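Local atomic coordinates of putative sortase (Streptococcus pneumoniae, PDB entry 2W1J), a protein that probably acts as a class C sortase, a transpeptidase that joins pilin subunits covalently during assembly of the pneumococcal pilus. Residues V144-V149 / H192-V197; G67-P72 / D134-H139; E46-K51 / A82-E87. All coordinates share one frame; numbering follows the deposited sequence.

Contact 1. Residues V144-V149 / H192-V197; sequences VMAYQV and HRIPYV
R193 drapes itself over the ring of Y147 at a non-hydrogen-bonded pair of two antiparallel strands, where the CA atoms of Y147 and R193 are 4.4 Å apart. CG of R193 is anti to its backbone N (chi1 -176°) and the chain then bends at chi2 (75°), setting CD over one face of the Y147 ring, 4.0 Å from the centroid, in a CH-pi contact. Beyond CD the guanidinium passes across M145, whose CG approaches one face with NH2 at 3.7 Å; the anti chi2 of M145 carries SD alongside the guanidinium as well. NE donates, in the guanidinium plane, to a water that also accepts from A146 N and donates to I194 O, so water bridges the backbones at this point. Direct pairing resumes at I194 N to A146 O (2.9 Å) and at Q148 N to H192 O (2.9 Å), with H192 N returning to Q148 O. On the other face I194 holds CG1 in the crowded position (chi1 61°), 3.7 Å from A146 CB, with CG2 against Q148 CB. Past the strand, Y196 lays CB on A146 CB and its CE2 3.9 Å from V144 CB. In the sortase beta-barrel, strand 144-155 lies between strands 185-194 and 135-139, with Y137 touching V144 and A146, while D170 of strand 170-178 receives both Y147 OH and R193 NH1.

Contact 2. Residues G67-P72 / D134-H139; sequences GHVEIP and DKFYVH
Two histidines facing each other across neighbouring strands lie ring on ring: H68 and H139 form an offset stack with centroids 3.9 Å apart and planes inclined by 17°. CG of H68 takes the crowded position between its backbone N and carbonyl carbon (chi1 50°), which brings CE1 over the centre of the H139 ring, 3.3 Å from H139 CG; in return, CB of H139 sits over the face of the H68 ring. Both imidazoles also bond to carboxylates, H139 to one and H68 to two. H139 NE2 donates in its ring plane to E70 OE1 at 2.8 Å (158° at the hydrogen), meeting that oxygen from above the carboxylate plane, while H68 ND1 and NE2 bond to D77 and D10. Two acidic partners on one imidazole may favour its protonated form, and these bonds fix the rotation of both rings. E70 reaches H139 with an extended chain.

Underneath, the backbones pair regularly: H139 N to H68 O and E70 N to Y137 O are both 2.8 Å. G67, with no side chain, brings its CA to 3.1 Å from H139 O. At the other end P72 CD meets the edge of the Y137 ring, 3.9 Å from CD2. On the opposite face V69 and V138 point together, and I71 CG1 lies 4.0 Å from F136 CB; V69, I71 and F136 all touch L174 of strand 170-178. Pairing of strand 65-71 with strand 135-139 joins the first and last strands in the sheet order, the closure typical of the eight-stranded sortase beta-barrel.

Contact 3. Residues E46-K51 / A82-E87; sequences EEMKKK and AGTAEE
E86 N donates to K49 O at 2.9 Å, nearly straight (168° at the hydrogen), in the carbonyl plane and on a lone pair. This joins two helix ends: K49 closes the short helix 46-49, and E86 follows A85, the N-cap residue of helix 86-91, so an N-H of the first turn is satisfied by another helix's last carbonyl. Around it runs a salt-bridge network of E46, K50 and E86. K50 NZ binds E46 OE1 at 3.1 Å and reaches E86 OE1 over a long 3.7 Å. CG of E86 stands in the crowded position (chi1 64°), folding the side chain back with E86 CG 3.3 Å from K49 O, before the extended chain carries the carboxylate to the lysines. K49 crosses it at about a right angle, with K49 CE 3.7 Å from E86 OE1; its NZ, not in contact, would add positive charge nearby.

A water donates to M48 O at 2.7 Å and is hydrogen-bonded to T84 OG1. G83 N is held by Y56 OH, so the turn after strand 76-82 is tied to the segment ahead of the barrel. Below these bonds, A85 CB packs 3.6 Å from K51 O, and T84 touches P43, part of an Asp-Pro-Trp sequence consistent with the lid of class C sortases. M48, bent at chi2 and chi3, brings its CE to the water-bound hydroxyl, 3.6 Å from T84 OG1.

In the fold
From the N terminus, contact 3 opens first, at helix 46-49, and contact 2 opens at strand 65-71 before contact 3 closes at 82-87, so these two cross. Contact 2 closes at strand 135-139, and the chain turns directly into strand 144-155, where contact 1 opens, to close at 192-197 near the C-terminal end. Contact 1 thus follows the other two in series. Contacts 1 and 2 share the barrel sheet and touch, with M145 O 2.8 Å from V138 N; together they join strands 65-71, 135-139, 144-155 and 185-194. Contact 3, on the opposite side of the chain's centre with its own centre about 29 Å from that of contact 1, ties the pre-barrel segment to the start of helix 86-91.

Contact 1. Residues V144-V149 / H192-V197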
loop_
_atom_site.group_PDB
_atom_site.type_symbol
_atom_site.label_atom_id
_atom_site.label_comp_id
_atom_site.label_asym_id
_atom_site.label_seq_id
_atom_site.Cartn_x
_atom_site.Cartn_y
_atom_site.Cartn_z
ATOM N N VAL A 144 -9.311 4.976 9.331
ATOM C CA VAL A 144 -9.527 4.129 8.173
ATOM C C VAL A 144 -9.906 5.035 7.007
ATOM O O VAL A 144 -10.771 5.904 7.148
ATOM C CB VAL A 144 -10.665 3.128 8.447
ATOM C CG1 VAL A 144 -10.872 2.216 7.242
ATOM C CG2 VAL A 144 -10.359 2.307 9.692
ATOM N N MET A 145 -9.251 4.850 5.867
ATOM C CA MET A 145 -9.526 5.649 4.671
ATOM C C MET A 145 -10.161 4.776 3.603
ATOM O O MET A 145 -9.652 3.693 3.305
ATOM C CB MET A 145 -8.230 6.238 4.121
ATOM C CG MET A 145 -7.473 7.080 5.144
ATOM S SD MET A 145 -6.016 7.875 4.434
ATOM C CE MET A 145 -5.042 6.456 3.934
ATOM N N ALA A 146 -11.231 5.263 2.985
ATOM C CA ALA A 146 -11.915 4.533 1.931
ATOM C C ALA A 146 -11.491 5.012 0.552
ATOM O O ALA A 146 -11.373 6.218 0.304
ATOM C CB ALA A 146 -13.426 4.671 2.089
ATOM N N TYR A 147 -11.324 4.041 -0.346
ATOM C CA TYR A 147 -10.990 4.285 -1.744
ATOM C C TYR A 147 -11.951 3.523 -2.649
ATOM O O TYR A 147 -12.437 2.446 -2.276
ATOM C CB TYR A 147 -9.532 3.872 -2.029
ATOM C CG TYR A 147 -8.549 4.834 -1.405
ATOM C CD1 TYR A 147 -8.194 4.740 -0.060
ATOM C CD2 TYR A 147 -8.033 5.894 -2.153
ATOM C CE1 TYR A 147 -7.332 5.678 0.514
ATOM C CE2 TYR A 147 -7.189 6.843 -1.583
ATOM C CZ TYR A 147 -6.834 6.722 -0.253
ATOM O OH TYR A 147 -5.998 7.653 0.334
ATOM N N GLN A 148 -12.197 4.064 -3.836
ATOM C CA GLN A 148 -13.087 3.431 -4.803
ATOM C C GLN A 148 -12.333 3.241 -6.115
ATOM O O GLN A 148 -11.781 4.193 -6.666
ATOM C CB GLN A 148 -14.324 4.295 -5.003
ATOM C CG GLN A 148 -15.313 3.746 -6.014
ATOM C CD GLN A 148 -16.502 4.675 -6.157
ATOM O OE1 GLN A 148 -17.032 5.175 -5.169
ATOM N NE2 GLN A 148 -16.903 4.944 -7.394
ATOM N N VAL A 149 -12.294 2.003 -6.596
ATOM C CA VAL A 149 -11.546 1.692 -7.814
ATOM C C VAL A 149 -12.104 2.488 -8.983
ATOM O O VAL A 149 -13.312 2.462 -9.257
ATOM C CB VAL A 149 -11.607 0.189 -8.123
ATOM C CG1 VAL A 149 -10.889 -0.104 -9.443
ATOM C CG2 VAL A 149 -11.025 -0.601 -6.963
ATOM N N HIS A 192 -9.612 6.095 -6.051
ATOM C CA HIS A 192 -9.591 7.459 -5.522
ATOM C C HIS A 192 -10.260 7.503 -4.163
ATOM O O HIS A 192 -11.173 6.731 -3.873
ATOM C CB HIS A 192 -10.226 8.485 -6.479
ATOM C CG HIS A 192 -11.654 8.211 -6.821
ATOM N ND1 HIS A 192 -12.713 8.450 -5.968
ATOM C CD2 HIS A 192 -12.197 7.733 -7.963
ATOM C CE1 HIS A 192 -13.846 8.115 -6.568
ATOM N NE2 HIS A 192 -13.556 7.674 -7.779
ATOM N N ARG A 193 -9.804 8.443 -3.344
ATOM C CA ARG A 193 -10.323 8.610 -2.002
ATOM C C ARG A 193 -11.795 9.004 -2.059
ATOM O O ARG A 193 -12.193 9.825 -2.905
ATOM C CB ARG A 193 -9.511 9.696 -1.314
ATOM C CG ARG A 193 -9.864 9.946 0.138
ATOM C CD ARG A 193 -9.332 8.863 1.062
ATOM N NE ARG A 193 -9.666 9.172 2.456
ATOM C CZ ARG A 193 -8.971 10.010 3.216
ATOM N NH1 ARG A 193 -7.870 10.598 2.739
ATOM N NH2 ARG A 193 -9.355 10.249 4.465
ATOM N N ILE A 194 -12.613 8.431 -1.173
ATOM C CA ILE A 194 -14.014 8.834 -1.028
ATOM C C ILE A 194 -14.324 9.067 0.446
ATOM O O ILE A 194 -13.610 8.591 1.327
ATOM C CB ILE A 194 -14.982 7.766 -1.597
ATOM C CG1 ILE A 194 -14.850 6.423 -0.858
ATOM C CG2 ILE A 194 -14.767 7.609 -3.097
ATOM C CD1 ILE A 194 -15.913 5.386 -1.250
ATOM N N PRO A 195 -15.407 9.790 0.737
ATOM C CA PRO A 195 -15.702 10.037 2.148
ATOM C C PRO A 195 -16.043 8.758 2.900
ATOM O O PRO A 195 -16.586 7.800 2.326
ATOM C CB PRO A 195 -16.910 10.979 2.095
ATOM C CG PRO A 195 -16.764 11.684 0.796
ATOM C CD PRO A 195 -16.218 10.637 -0.153
ATOM N N TYR A 196 -15.719 8.750 4.186
ATOM C CA TYR A 196 -15.942 7.604 5.048
ATOM C C TYR A 196 -16.192 8.118 6.444
ATOM O O TYR A 196 -15.410 8.913 6.963
ATOM C CB TYR A 196 -14.680 6.742 5.092
ATOM C CG TYR A 196 -14.757 5.542 6.013
ATOM C CD1 TYR A 196 -15.383 4.374 5.602
ATOM C CD2 TYR A 196 -14.201 5.573 7.286
ATOM C CE1 TYR A 196 -15.459 3.266 6.435
ATOM C CE2 TYR A 196 -14.270 4.471 8.126
ATOM C CZ TYR A 196 -14.901 3.321 7.691
ATOM O OH TYR A 196 -14.978 2.221 8.511
ATOM N N VAL A 197 -17.258 7.639 7.063
ATOM C CA VAL A 197 -17.416 7.786 8.501
ATOM C C VAL A 197 -17.674 6.403 9.082
ATOM O O VAL A 197 -18.640 5.739 8.711
ATOM C CB VAL A 197 -18.553 8.764 8.859
ATOM C CG1 VAL A 197 -18.848 8.722 10.356
ATOM C CG2 VAL A 197 -18.190 10.180 8.415
HETATM O O HOH W 1 -12.014 7.981 3.433
#

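Contact 2. Residues G67-P72 / D134-H139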
loop_
_atom_site.group_PDB
_atom_site.type_symbol
_atom_site.label_atom_id
_atom_site.label_comp_id
_atom_site.label_asym_id
_atom_site.label_seq_id
_atom_site.Cartn_x
_atom_site.Cartn_y
_atom_site.Cartn_z
ATOM N N GLY A 67 0.193 -0.418 8.836
ATOM C CA GLY A 67 -1.262 -0.466 8.731
ATOM C C GLY A 67 -1.697 -1.726 8.015
ATOM O O GLY A 67 -0.966 -2.722 7.993
ATOM N N HIS A 68 -2.903 -1.708 7.460
ATOM C CA HIS A 68 -3.355 -2.826 6.648
ATOM C C HIS A 68 -4.267 -2.365 5.536
ATOM O O HIS A 68 -4.853 -1.280 5.606
ATOM C CB HIS A 68 -3.951 -4.003 7.451
ATOM C CG HIS A 68 -4.989 -3.632 8.467
ATOM N ND1 HIS A 68 -6.317 -3.979 8.328
ATOM C CD2 HIS A 68 -4.879 -3.069 9.695
ATOM C CE1 HIS A 68 -6.990 -3.579 9.392
ATOM N NE2 HIS A 68 -6.140 -3.028 10.241
ATOM N N VAL A 69 -4.327 -3.179 4.492
ATOM C CA VAL A 69 -5.202 -2.926 3.361
ATOM C C VAL A 69 -6.297 -3.978 3.343
ATOM O O VAL A 69 -6.024 -5.189 3.303
ATOM C CB VAL A 69 -4.417 -2.903 2.018
ATOM C CG1 VAL A 69 -3.628 -4.188 1.791
ATOM C CG2 VAL A 69 -5.341 -2.575 0.854
ATOM N N GLU A 70 -7.536 -3.507 3.389
ATOM C CA GLU A 70 -8.712 -4.356 3.513
ATOM C C GLU A 70 -9.531 -4.245 2.228
ATOM O O GLU A 70 -9.905 -3.136 1.817
ATOM C CB GLU A 70 -9.538 -3.883 4.715
ATOM C CG GLU A 70 -10.766 -4.738 4.983
ATOM C CD GLU A 70 -11.718 -4.120 5.992
ATOM O OE1 GLU A 70 -11.486 -2.973 6.434
ATOM O OE2 GLU A 70 -12.713 -4.796 6.328
ATOM N N ILE A 71 -9.808 -5.383 1.597
ATOM C CA ILE A 71 -10.576 -5.381 0.359
ATOM C C ILE A 71 -11.710 -6.388 0.545
ATOM O O ILE A 71 -11.584 -7.572 0.211
ATOM C CB ILE A 71 -9.722 -5.758 -0.867
ATOM C CG1 ILE A 71 -8.331 -5.105 -0.815
ATOM C CG2 ILE A 71 -10.480 -5.418 -2.151
ATOM C CD1 ILE A 71 -7.379 -5.605 -1.892
ATOM N N PRO A 72 -12.816 -5.937 1.146
ATOM C CA PRO A 72 -13.849 -6.877 1.584
ATOM C C PRO A 72 -14.400 -7.768 0.470
ATOM O O PRO A 72 -14.682 -8.943 0.707
ATOM C CB PRO A 72 -14.934 -5.947 2.142
ATOM C CG PRO A 72 -14.175 -4.775 2.650
ATOM C CD PRO A 72 -13.063 -4.576 1.653
ATOM N N ASP A 134 -15.626 -0.970 -7.033
ATOM C CA ASP A 134 -15.347 -1.698 -5.805
ATOM C C ASP A 134 -14.587 -0.815 -4.822
ATOM O O ASP A 134 -13.818 0.064 -5.223
ATOM C CB ASP A 134 -14.556 -2.990 -6.062
ATOM C CG ASP A 134 -15.374 -4.070 -6.742
ATOM O OD1 ASP A 134 -16.620 -3.956 -6.791
ATOM O OD2 ASP A 134 -14.756 -5.040 -7.227
ATOM N N LYS A 135 -14.765 -1.085 -3.532
ATOM C CA LYS A 135 -14.119 -0.303 -2.477
ATOM C C LYS A 135 -12.987 -1.064 -1.796
ATOM O O LYS A 135 -12.991 -2.297 -1.707
ATOM C CB LYS A 135 -15.153 0.163 -1.442
ATOM C CG LYS A 135 -16.167 1.163 -2.032
ATOM C CD LYS A 135 -17.155 1.662 -0.991
ATOM C CE LYS A 135 -18.229 2.533 -1.624
ATOM N NZ LYS A 135 -19.267 2.915 -0.633
ATOM N N PHE A 136 -11.997 -0.314 -1.326
ATOM C CA PHE A 136 -11.008 -0.868 -0.426
ATOM C C PHE A 136 -10.675 0.154 0.642
ATOM O O PHE A 136 -10.991 1.338 0.501
ATOM C CB PHE A 136 -9.778 -1.433 -1.149
ATOM C CG PHE A 136 -8.968 -0.425 -1.927
ATOM C CD1 PHE A 136 -7.925 0.262 -1.320
ATOM C CD2 PHE A 136 -9.198 -0.225 -3.276
ATOM C CE1 PHE A 136 -7.139 1.158 -2.051
ATOM C CE2 PHE A 136 -8.410 0.668 -4.016
ATOM C CZ PHE A 136 -7.379 1.352 -3.401
ATOM N N TYR A 137 -10.077 -0.314 1.730
ATOM C CA TYR A 137 -9.905 0.497 2.928
ATOM C C TYR A 137 -8.465 0.398 3.377
ATOM O O TYR A 137 -7.911 -0.700 3.496
ATOM C CB TYR A 137 -10.869 0.042 4.036
ATOM C CG TYR A 137 -12.309 0.136 3.596
ATOM C CD1 TYR A 137 -13.044 1.302 3.787
ATOM C CD2 TYR A 137 -12.910 -0.922 2.927
ATOM C CE1 TYR A 137 -14.341 1.406 3.331
ATOM C CE2 TYR A 137 -14.207 -0.826 2.466
ATOM C CZ TYR A 137 -14.916 0.341 2.680
ATOM O OH TYR A 137 -16.207 0.464 2.234
ATOM N N VAL A 138 -7.855 1.548 3.608
ATOM C CA VAL A 138 -6.478 1.596 4.067
ATOM C C VAL A 138 -6.509 2.047 5.522
ATOM O O VAL A 138 -7.001 3.132 5.834
ATOM C CB VAL A 138 -5.642 2.568 3.209
ATOM C CG1 VAL A 138 -4.209 2.673 3.750
ATOM C CG2 VAL A 138 -5.645 2.118 1.746
ATOM N N HIS A 139 -6.027 1.184 6.411
ATOM C CA HIS A 139 -6.005 1.442 7.846
ATOM C C HIS A 139 -4.632 1.938 8.238
ATOM O O HIS A 139 -3.629 1.306 7.895
ATOM C CB HIS A 139 -6.257 0.146 8.621
ATOM C CG HIS A 139 -7.595 -0.482 8.367
ATOM N ND1 HIS A 139 -8.532 -0.644 9.363
ATOM C CD2 HIS A 139 -8.140 -1.014 7.245
ATOM C CE1 HIS A 139 -9.602 -1.242 8.866
ATOM N NE2 HIS A 139 -9.391 -1.478 7.582
#

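Contact 3. Residues E46-K51 / A82-E87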
loop_
_atom_site.group_PDB
_atom_site.type_symbol
_atom_site.label_atom_id
_atom_site.label_comp_id
_atom_site.label_asym_id
_atom_site.label_seq_id
_atom_site.Cartn_x
_atom_site.Cartn_y
_atom_site.Cartn_z
ATOM N N GLU A 46 15.703 -8.384 -9.030
ATOM C CA GLU A 46 16.685 -8.877 -8.071
ATOM C C GLU A 46 17.184 -7.784 -7.133
ATOM O O GLU A 46 17.340 -8.012 -5.934
ATOM C CB GLU A 46 17.861 -9.549 -8.789
ATOM C CG GLU A 46 17.520 -10.912 -9.361
ATOM C CD GLU A 46 17.135 -11.907 -8.285
ATOM O OE1 GLU A 46 17.890 -12.034 -7.298
ATOM O OE2 GLU A 46 16.078 -12.561 -8.425
ATOM N N GLU A 47 17.417 -6.595 -7.680
ATOM C CA GLU A 47 17.930 -5.472 -6.901
ATOM C C GLU A 47 16.960 -5.071 -5.791
ATOM O O GLU A 47 17.372 -4.687 -4.698
ATOM C CB GLU A 47 18.219 -4.276 -7.814
ATOM C CG GLU A 47 18.736 -3.038 -7.092
ATOM C CD GLU A 47 18.693 -1.795 -7.960
ATOM O OE1 GLU A 47 18.736 -1.936 -9.201
ATOM O OE2 GLU A 47 18.620 -0.677 -7.402
ATOM N N MET A 48 15.666 -5.175 -6.071
ATOM C CA MET A 48 14.660 -4.768 -5.097
ATOM C C MET A 48 14.365 -5.870 -4.085
ATOM O O MET A 48 14.163 -5.594 -2.904
ATOM C CB MET A 48 13.382 -4.305 -5.802
ATOM C CG MET A 48 13.584 -3.072 -6.671
ATOM S SD MET A 48 13.884 -1.583 -5.693
ATOM C CE MET A 48 12.268 -1.362 -4.954
ATOM N N LYS A 49 14.359 -7.120 -4.543
ATOM C CA LYS A 49 14.139 -8.257 -3.652
ATOM C C LYS A 49 15.143 -8.266 -2.500
ATOM O O LYS A 49 14.809 -8.664 -1.385
ATOM C CB LYS A 49 14.236 -9.586 -4.418
ATOM C CG LYS A 49 13.063 -9.883 -5.342
ATOM C CD LYS A 49 13.296 -11.155 -6.147
ATOM C CE LYS A 49 12.748 -12.379 -5.432
ATOM N NZ LYS A 49 11.264 -12.507 -5.583
ATOM N N LYS A 50 16.369 -7.830 -2.779
ATOM C CA LYS A 50 17.474 -7.983 -1.830
ATOM C C LYS A 50 17.738 -6.722 -1.014
ATOM O O LYS A 50 18.766 -6.613 -0.343
ATOM C CB LYS A 50 18.755 -8.401 -2.557
ATOM C CG LYS A 50 18.633 -9.680 -3.371
ATOM C CD LYS A 50 18.530 -10.911 -2.479
ATOM C CE LYS A 50 18.624 -12.197 -3.290
ATOM N NZ LYS A 50 17.483 -12.358 -4.238
ATOM N N LYS A 51 16.807 -5.775 -1.061
ATOM C CA LYS A 51 16.955 -4.529 -0.323
ATOM C C LYS A 51 16.994 -4.772 1.182
ATOM O O LYS A 51 16.398 -5.721 1.687
ATOM C CB LYS A 51 15.815 -3.570 -0.666
ATOM C CG LYS A 51 15.780 -3.158 -2.127
ATOM C CD LYS A 51 16.985 -2.301 -2.474
ATOM C CE LYS A 51 16.990 -1.932 -3.947
ATOM N NZ LYS A 51 18.214 -1.173 -4.321
ATOM N N ALA A 82 6.888 -1.410 5.453
ATOM C CA ALA A 82 7.694 -0.486 4.667
ATOM C C ALA A 82 8.566 -1.218 3.648
ATOM O O ALA A 82 9.160 -2.254 3.946
ATOM C CB ALA A 82 8.553 0.374 5.579
ATOM N N GLY A 83 8.648 -0.658 2.448
ATOM C CA GLY A 83 9.475 -1.233 1.390
ATOM C C GLY A 83 8.885 -2.490 0.789
ATOM O O GLY A 83 7.791 -2.927 1.163
ATOM N N THR A 84 9.631 -3.086 -0.135
ATOM C CA THR A 84 9.117 -4.202 -0.912
ATOM C C THR A 84 10.138 -5.327 -1.011
ATOM O O THR A 84 10.125 -6.101 -1.967
ATOM C CB THR A 84 8.686 -3.765 -2.334
ATOM O OG1 THR A 84 9.747 -3.040 -2.964
ATOM C CG2 THR A 84 7.446 -2.868 -2.273
ATOM N N ALA A 85 11.017 -5.416 -0.018
ATOM C CA ALA A 85 11.997 -6.501 0.036
ATOM C C ALA A 85 11.323 -7.872 0.017
ATOM O O ALA A 85 10.167 -8.013 0.399
ATOM C CB ALA A 85 12.877 -6.355 1.269
ATOM N N GLU A 86 12.063 -8.899 -0.395
ATOM C CA GLU A 86 11.471 -10.229 -0.524
ATOM C C GLU A 86 10.839 -10.727 0.774
ATOM O O GLU A 86 9.768 -11.330 0.754
ATOM C CB GLU A 86 12.468 -11.244 -1.098
ATOM C CG GLU A 86 13.681 -11.517 -0.238
ATOM C CD GLU A 86 14.729 -12.330 -0.967
ATOM O OE1 GLU A 86 14.490 -12.703 -2.137
ATOM O OE2 GLU A 86 15.791 -12.592 -0.369
ATOM N N GLU A 87 11.489 -10.453 1.903
ATOM C CA GLU A 87 10.960 -10.870 3.195
ATOM C C GLU A 87 9.602 -10.232 3.488
ATOM O O GLU A 87 8.708 -10.881 4.029
ATOM C CB GLU A 87 11.948 -10.543 4.317
ATOM C CG GLU A 87 13.271 -11.295 4.226
ATOM C CD GLU A 87 14.350 -10.524 3.480
ATOM O OE1 GLU A 87 14.016 -9.706 2.595
ATOM O OE2 GLU A 87 15.543 -10.744 3.781
HETATM O O HOH W 2 12.290 -3.661 -2.432
HETATM O O HOH W 3 15.953 -8.361 1.328
#